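Local coordinates for protein-arginine-phosphatase (Bacillus subtilis subsp. subtilis, PDB 4KK3) that removes phosphate from phosphoarginine residues in many proteins, counteracting the arginine kinase McsB and restoring DNA binding by the repressor CtsR, at residues G45-P49 with H50-A54; F103-K106 with E107-G111. One frame throughout, in Å; residues are numbered along the deposited sequence.

In the fold
Contact 1 (45-54) comes first along the chain, and contact 2 (103-111) follows in series. Both are local, and each contains the N-terminal start of a short helix with a threonine at the N-cap. Contact 1 leads from a loop after strand 33-38 into helix 49-56. Contact 2 leads from strand 102-104 directly into helix 105-110 and runs through to its end. Strands 33-38 and 102-104 are the two outermost strands of the parallel four-stranded sheet. The contacts lie on opposite sides of the chain's centre, about 25 Å apart between centres. Helix 124-145 touches both. Contact 1 adjoins the substrate-binding loop, whereas contact 2 continues from edge strand 102-104.

Contact 1: residues G45-P49 with H50-A54; sequences GKATP and HAVEA
T48 is the N-cap of helix 49-56, and it meets A51 in the first turn. This helix start lies beside the substrate-binding loop. The T48 side chain is near C12 and near T11, a residue important for substrate discrimination. The T48 side-chain oxygen sits between the backbone N and the carbonyl carbon, chi1 63°. It is turned forward over the first turn, where T48 OG1 accepts a weak bond of 3.3 Å from A51 N. The same oxygen lies 3.4 Å from A51 CB. T48 O points into the helix as well. It takes a nearly straight bond of 3.1 Å from V52 N, with an N-H...O angle of 171°, and a weak, strongly bent one from A51 N. A51 N is therefore shared between two acceptors of one residue. P49 is the first residue of the helix. P49 O accepts from E53 N at 2.9 Å, the next bond along the helix. As a proline, P49 has no N-H to give, which suits a position where no earlier turn offers an acceptor.

V52 points back toward the loop before the helix. Its chi1 of 167° puts CG2 beside the backbone N, where V52 CG2 packs against A47 CB at 3.9 Å. V52 CG2 also lies 3.6 Å from T48 O. L62 touches both A47 and A51. T48 OG1 and Y127 OH of helix 124-145 share a weak hydrogen bond, and the Y127 ring meets the H50 ring edge-to-face.

The two oxygens of T48 thus serve A51 N and V52 N. The side-chain grip is light, since both bonds made by T48 OG1 are weak. V52 N to T48 O and E53 N to P49 O are the firmer ties.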
ATOM      1  N   GLY A  45     -11.511  -9.340  -7.656  1.00 67.47           N
ATOM      2  CA  GLY A  45     -10.528  -8.956  -8.653  1.00 59.26           C
ATOM      3  C   GLY A  45      -9.191  -9.594  -8.342  1.00 52.02           C
ATOM      4  O   GLY A  45      -9.012 -10.168  -7.274  1.00 50.69           O
ATOM      5  N   LYS A  46      -8.250  -9.520  -9.273  1.00 46.94           N
ATOM      6  CA  LYS A  46      -6.912 -10.026  -9.011  1.00 43.39           C
ATOM      7  C   LYS A  46      -5.894  -8.934  -9.268  1.00 29.98           C
ATOM      8  O   LYS A  46      -6.190  -7.950  -9.944  1.00 26.86           O
ATOM      9  CB  LYS A  46      -6.582 -11.226  -9.904  1.00 47.15           C
ATOM     10  CG  LYS A  46      -7.256 -12.535  -9.534  1.00 52.23           C
ATOM     11  CD  LYS A  46      -6.704 -13.668 -10.403  1.00 55.22           C
ATOM     12  CE  LYS A  46      -7.479 -14.963 -10.220  1.00 57.09           C
ATOM     13  NZ  LYS A  46      -6.944 -16.059 -11.087  1.00 57.32           N
ATOM     14  N   ALA A  47      -4.683  -9.127  -8.755  1.00 25.78           N
ATOM     15  CA  ALA A  47      -3.580  -8.255  -9.121  1.00 20.30           C
ATOM     16  C   ALA A  47      -3.418  -8.386 -10.626  1.00 22.90           C
ATOM     17  O   ALA A  47      -3.725  -9.435 -11.184  1.00 24.58           O
ATOM     18  CB  ALA A  47      -2.308  -8.680  -8.401  1.00 22.03           C
ATOM     19  N   THR A  48      -2.979  -7.323 -11.287  1.00 23.40           N
ATOM     20  CA  THR A  48      -2.817  -7.362 -12.735  1.00 23.49           C
ATOM     21  C   THR A  48      -1.633  -8.250 -13.071  1.00 23.67           C
ATOM     22  O   THR A  48      -0.732  -8.400 -12.260  1.00 21.77           O
ATOM     23  CB  THR A  48      -2.543  -5.979 -13.319  1.00 29.11           C
ATOM     24  OG1 THR A  48      -1.304  -5.489 -12.799  1.00 30.80           O
ATOM     25  CG2 THR A  48      -3.675  -5.017 -12.965  1.00 30.41           C
ATOM     26  N   PRO A  49      -1.631  -8.824 -14.273  1.00 28.33           N
ATOM     27  CA  PRO A  49      -0.524  -9.712 -14.643  1.00 24.11           C
ATOM     28  C   PRO A  49       0.845  -9.056 -14.503  1.00 22.32           C
ATOM     29  O   PRO A  49       1.772  -9.696 -14.017  1.00 22.31           O
ATOM     30  CB  PRO A  49      -0.816 -10.029 -16.109  1.00 26.04           C
ATOM     31  CG  PRO A  49      -2.296  -9.936 -16.210  1.00 30.08           C
ATOM     32  CD  PRO A  49      -2.690  -8.803 -15.296  1.00 28.40           C
ATOM     33  N   HIS A  50       0.970  -7.792 -14.901  1.00 23.99           N
ATOM     34  CA  HIS A  50       2.252  -7.102 -14.812  1.00 20.13           C
ATOM     35  C   HIS A  50       2.730  -6.921 -13.372  1.00 17.35           C
ATOM     36  O   HIS A  50       3.933  -6.975 -13.111  1.00 21.05           O
ATOM     37  CB  HIS A  50       2.192  -5.735 -15.492  1.00 26.21           C
ATOM     38  CG  HIS A  50       2.214  -5.796 -16.988  1.00 28.72           C
ATOM     39  ND1 HIS A  50       2.549  -6.934 -17.687  1.00 30.91           N
ATOM     40  CD2 HIS A  50       1.954  -4.846 -17.918  1.00 30.58           C
ATOM     41  CE1 HIS A  50       2.486  -6.687 -18.984  1.00 33.12           C
ATOM     42  NE2 HIS A  50       2.124  -5.428 -19.151  1.00 34.63           N
ATOM     43  N   ALA A  51       1.794  -6.674 -12.454  1.00 18.66           N
ATOM     44  CA  ALA A  51       2.142  -6.512 -11.039  1.00 17.98           C
ATOM     45  C   ALA A  51       2.660  -7.850 -10.504  1.00 19.15           C
ATOM     46  O   ALA A  51       3.675  -7.918  -9.781  1.00 19.11           O
ATOM     47  CB  ALA A  51       0.931  -6.043 -10.234  1.00 18.65           C
ATOM     48  N   VAL A  52       1.956  -8.909 -10.874  1.00 18.87           N
ATOM     49  CA  VAL A  52       2.369 -10.262 -10.501  1.00 18.48           C
ATOM     50  C   VAL A  52       3.758 -10.596 -11.039  1.00 22.07           C
ATOM     51  O   VAL A  52       4.621 -11.118 -10.308  1.00 19.10           O
ATOM     52  CB  VAL A  52       1.345 -11.316 -10.969  1.00 21.04           C
ATOM     53  CG1 VAL A  52       1.929 -12.728 -10.851  1.00 22.24           C
ATOM     54  CG2 VAL A  52       0.074 -11.200 -10.151  1.00 24.46           C
ATOM     55  N   GLU A  53       3.979 -10.296 -12.313  1.00 20.87           N
ATOM     56  CA  GLU A  53       5.259 -10.585 -12.954  1.00 23.32           C
ATOM     57  C   GLU A  53       6.388  -9.756 -12.322  1.00 23.34           C
ATOM     58  O   GLU A  53       7.485 -10.256 -12.089  1.00 22.21           O
ATOM     59  CB  GLU A  53       5.169 -10.352 -14.475  1.00 22.02           C
ATOM     60  CG  GLU A  53       6.518 -10.380 -15.190  1.00 29.73           C
ATOM     61  CD  GLU A  53       6.393 -10.265 -16.703  1.00 43.61           C
ATOM     62  OE1 GLU A  53       5.278  -9.980 -17.199  1.00 48.26           O
ATOM     63  OE2 GLU A  53       7.413 -10.465 -17.400  1.00 47.12           O
ATOM     64  N   ALA A  54       6.104  -8.492 -12.017  1.00 19.82           N
ATOM     65  CA  ALA A  54       7.100  -7.621 -11.408  1.00 16.58           C
ATOM     66  C   ALA A  54       7.590  -8.164 -10.063  1.00 17.55           C
ATOM     67  O   ALA A  54       8.783  -8.118  -9.762  1.00 19.12           O
ATOM     68  CB  ALA A  54       6.524  -6.205 -11.231  1.00 18.99           C
TER

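Contact 2: residues F103-K106 with E107-G111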
ATOM      1  N   PHE A 103      -2.287   9.055   5.645  1.00 15.81           N
ATOM      2  CA  PHE A 103      -1.173   9.809   5.086  1.00 17.22           C
ATOM      3  C   PHE A 103      -0.815   9.196   3.754  1.00 21.49           C
ATOM      4  O   PHE A 103      -1.038   8.007   3.558  1.00 20.63           O
ATOM      5  CB  PHE A 103       0.038   9.723   6.027  1.00 19.23           C
ATOM      6  CG  PHE A 103      -0.235  10.251   7.409  1.00 22.97           C
ATOM      7  CD1 PHE A 103      -0.130  11.610   7.676  1.00 28.34           C
ATOM      8  CD2 PHE A 103      -0.611   9.396   8.435  1.00 24.08           C
ATOM      9  CE1 PHE A 103      -0.394  12.115   8.944  1.00 29.14           C
ATOM     10  CE2 PHE A 103      -0.867   9.895   9.710  1.00 23.60           C
ATOM     11  CZ  PHE A 103      -0.763  11.257   9.961  1.00 31.00           C
ATOM     12  N   THR A 104      -0.237   9.965   2.834  1.00 19.80           N
ATOM     13  CA  THR A 104       0.360   9.291   1.681  1.00 19.31           C
ATOM     14  C   THR A 104       1.611   8.557   2.119  1.00 15.76           C
ATOM     15  O   THR A 104       2.235   8.915   3.121  1.00 16.54           O
ATOM     16  CB  THR A 104       0.723  10.219   0.520  1.00 18.82           C
ATOM     17  OG1 THR A 104       1.801  11.074   0.911  1.00 21.10           O
ATOM     18  CG2 THR A 104      -0.496  11.047   0.086  1.00 18.71           C
ATOM     19  N   LEU A 105       1.966   7.514   1.370  1.00 12.41           N
ATOM     20  CA  LEU A 105       3.165   6.753   1.672  1.00 13.21           C
ATOM     21  C   LEU A 105       4.401   7.659   1.638  1.00 17.16           C
ATOM     22  O   LEU A 105       5.246   7.610   2.542  1.00 15.60           O
ATOM     23  CB  LEU A 105       3.285   5.576   0.702  1.00 14.79           C
ATOM     24  CG  LEU A 105       4.518   4.692   0.860  1.00 14.72           C
ATOM     25  CD1 LEU A 105       4.641   4.115   2.258  1.00 16.26           C
ATOM     26  CD2 LEU A 105       4.434   3.569  -0.160  1.00 17.88           C
ATOM     27  N   LYS A 106       4.490   8.523   0.628  1.00 19.60           N
ATOM     28  CA  LYS A 106       5.650   9.399   0.527  1.00 19.17           C
ATOM     29  C   LYS A 106       5.716  10.410   1.680  1.00 17.66           C
ATOM     30  O   LYS A 106       6.772  10.578   2.275  1.00 19.56           O
ATOM     31  CB  LYS A 106       5.755  10.064  -0.845  1.00 19.06           C
ATOM     32  CG  LYS A 106       6.123   9.054  -1.943  1.00 19.24           C
ATOM     33  CD  LYS A 106       6.353   9.710  -3.290  1.00 20.52           C
ATOM     34  CE  LYS A 106       6.842   8.667  -4.301  1.00 21.66           C
ATOM     35  NZ  LYS A 106       7.012   9.245  -5.657  1.00 25.39           N
ATOM     36  N   GLU A 107       4.583  11.050   1.994  1.00 17.85           N
ATOM     37  CA  GLU A 107       4.476  11.959   3.147  1.00 24.83           C
ATOM     38  C   GLU A 107       5.040  11.352   4.417  1.00 20.06           C
ATOM     39  O   GLU A 107       5.892  11.927   5.098  1.00 23.04           O
ATOM     40  CB  GLU A 107       2.997  12.229   3.463  1.00 31.44           C
ATOM     41  CG  GLU A 107       2.403  13.498   2.982  1.00 43.63           C
ATOM     42  CD  GLU A 107       1.017  13.710   3.574  1.00 37.02           C
ATOM     43  OE1 GLU A 107       0.272  12.715   3.795  1.00 22.52           O
ATOM     44  OE2 GLU A 107       0.679  14.875   3.832  1.00 42.15           O
ATOM     45  N   TYR A 108       4.518  10.179   4.750  1.00 20.30           N
ATOM     46  CA  TYR A 108       4.801   9.553   6.025  1.00 23.14           C
ATOM     47  C   TYR A 108       6.267   9.162   6.131  1.00 23.49           C
ATOM     48  O   TYR A 108       6.907   9.361   7.163  1.00 24.60           O
ATOM     49  CB  TYR A 108       3.908   8.328   6.191  1.00 21.20           C
ATOM     50  CG  TYR A 108       3.885   7.794   7.595  1.00 21.34           C
ATOM     51  CD1 TYR A 108       4.705   6.746   7.977  1.00 24.51           C
ATOM     52  CD2 TYR A 108       3.047   8.358   8.545  1.00 24.41           C
ATOM     53  CE1 TYR A 108       4.679   6.263   9.271  1.00 26.51           C
ATOM     54  CE2 TYR A 108       3.018   7.893   9.832  1.00 26.64           C
ATOM     55  CZ  TYR A 108       3.835   6.847  10.196  1.00 27.60           C
ATOM     56  OH  TYR A 108       3.785   6.393  11.495  1.00 30.31           O
ATOM     57  N   VAL A 109       6.800   8.612   5.049  1.00 22.79           N
ATOM     58  CA  VAL A 109       8.145   8.069   5.068  1.00 24.65           C
ATOM     59  C   VAL A 109       9.227   9.130   4.861  1.00 27.78           C
ATOM     60  O   VAL A 109      10.250   9.132   5.552  1.00 28.57           O
ATOM     61  CB  VAL A 109       8.274   6.950   4.008  1.00 20.04           C
ATOM     62  CG1 VAL A 109       9.704   6.464   3.925  1.00 24.29           C
ATOM     63  CG2 VAL A 109       7.320   5.825   4.356  1.00 21.62           C
ATOM     64  N   THR A 110       8.984  10.047   3.929  1.00 22.58           N
ATOM     65  CA  THR A 110      10.015  10.978   3.491  1.00 26.54           C
ATOM     66  C   THR A 110       9.778  12.404   3.976  1.00 29.34           C
ATOM     67  O   THR A 110      10.671  13.243   3.901  1.00 31.09           O
ATOM     68  CB  THR A 110      10.105  11.027   1.959  1.00 32.93           C
ATOM     69  OG1 THR A 110       9.072  11.879   1.449  1.00 34.86           O
ATOM     70  CG2 THR A 110       9.953   9.639   1.371  1.00 42.40           C
ATOM     71  N   GLY A 111       8.569  12.678   4.455  1.00 26.93           N
ATOM     72  CA  GLY A 111       8.228  14.000   4.940  1.00 31.90           C
ATOM     73  C   GLY A 111       7.831  14.963   3.838  1.00 34.84           C
ATOM     74  O   GLY A 111       7.377  16.076   4.113  1.00 35.78           O
TER
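A chi1 of 68° stands T104 OG1 between its own backbone N and carbonyl carbon, which turns it to E107 N. E107 has an unusual chi1 of -100° and an extended chain beyond CG, which carries its carboxylate back to the T104 backbone. Two reciprocal bonds result. E107 N donates to T104 OG1 at 3.0 Å, and T104 N donates to E107 OE1 at 3.0 Å. The second bond meets the anti side of the carboxylate, slightly out of its plane. T104 OG1 also lies 3.0 Å from E107 CB, so the two side chains are closely packed where they cross. K88 makes a salt bridge to E107 OE1, so this oxygen serves a charge as well as an amide. That would probably help to keep E107 ionised. An alanine at E107 would remove the carboxylate and would probably leave T104 N and K88 without this acceptor.

E107 OE1 also sits at the edge of the F103 ring. F103 and Y108 meet obliquely, with F103 CD2 to Y108 CD2 at 3.8 Å and ring planes at 48°. L105 and V109 lie side by side, pointing the same way, with L105 CD1 3.8 Å from V109 CG2. At the far end, K106 O accepts from T110 N and also from T110 OG1, the latter at 2.8 Å from above the carbonyl plane. T110 OG1 is further bonded to S112. K106 NZ makes a salt bridge with E133 and bonds to D115 O. G111 then leaves the helix with positive phi.

Reciprocal bonds between T104 and E107 define a capping box. Here it starts helix 105-110 directly after edge strand 102-104 of the parallel sheet.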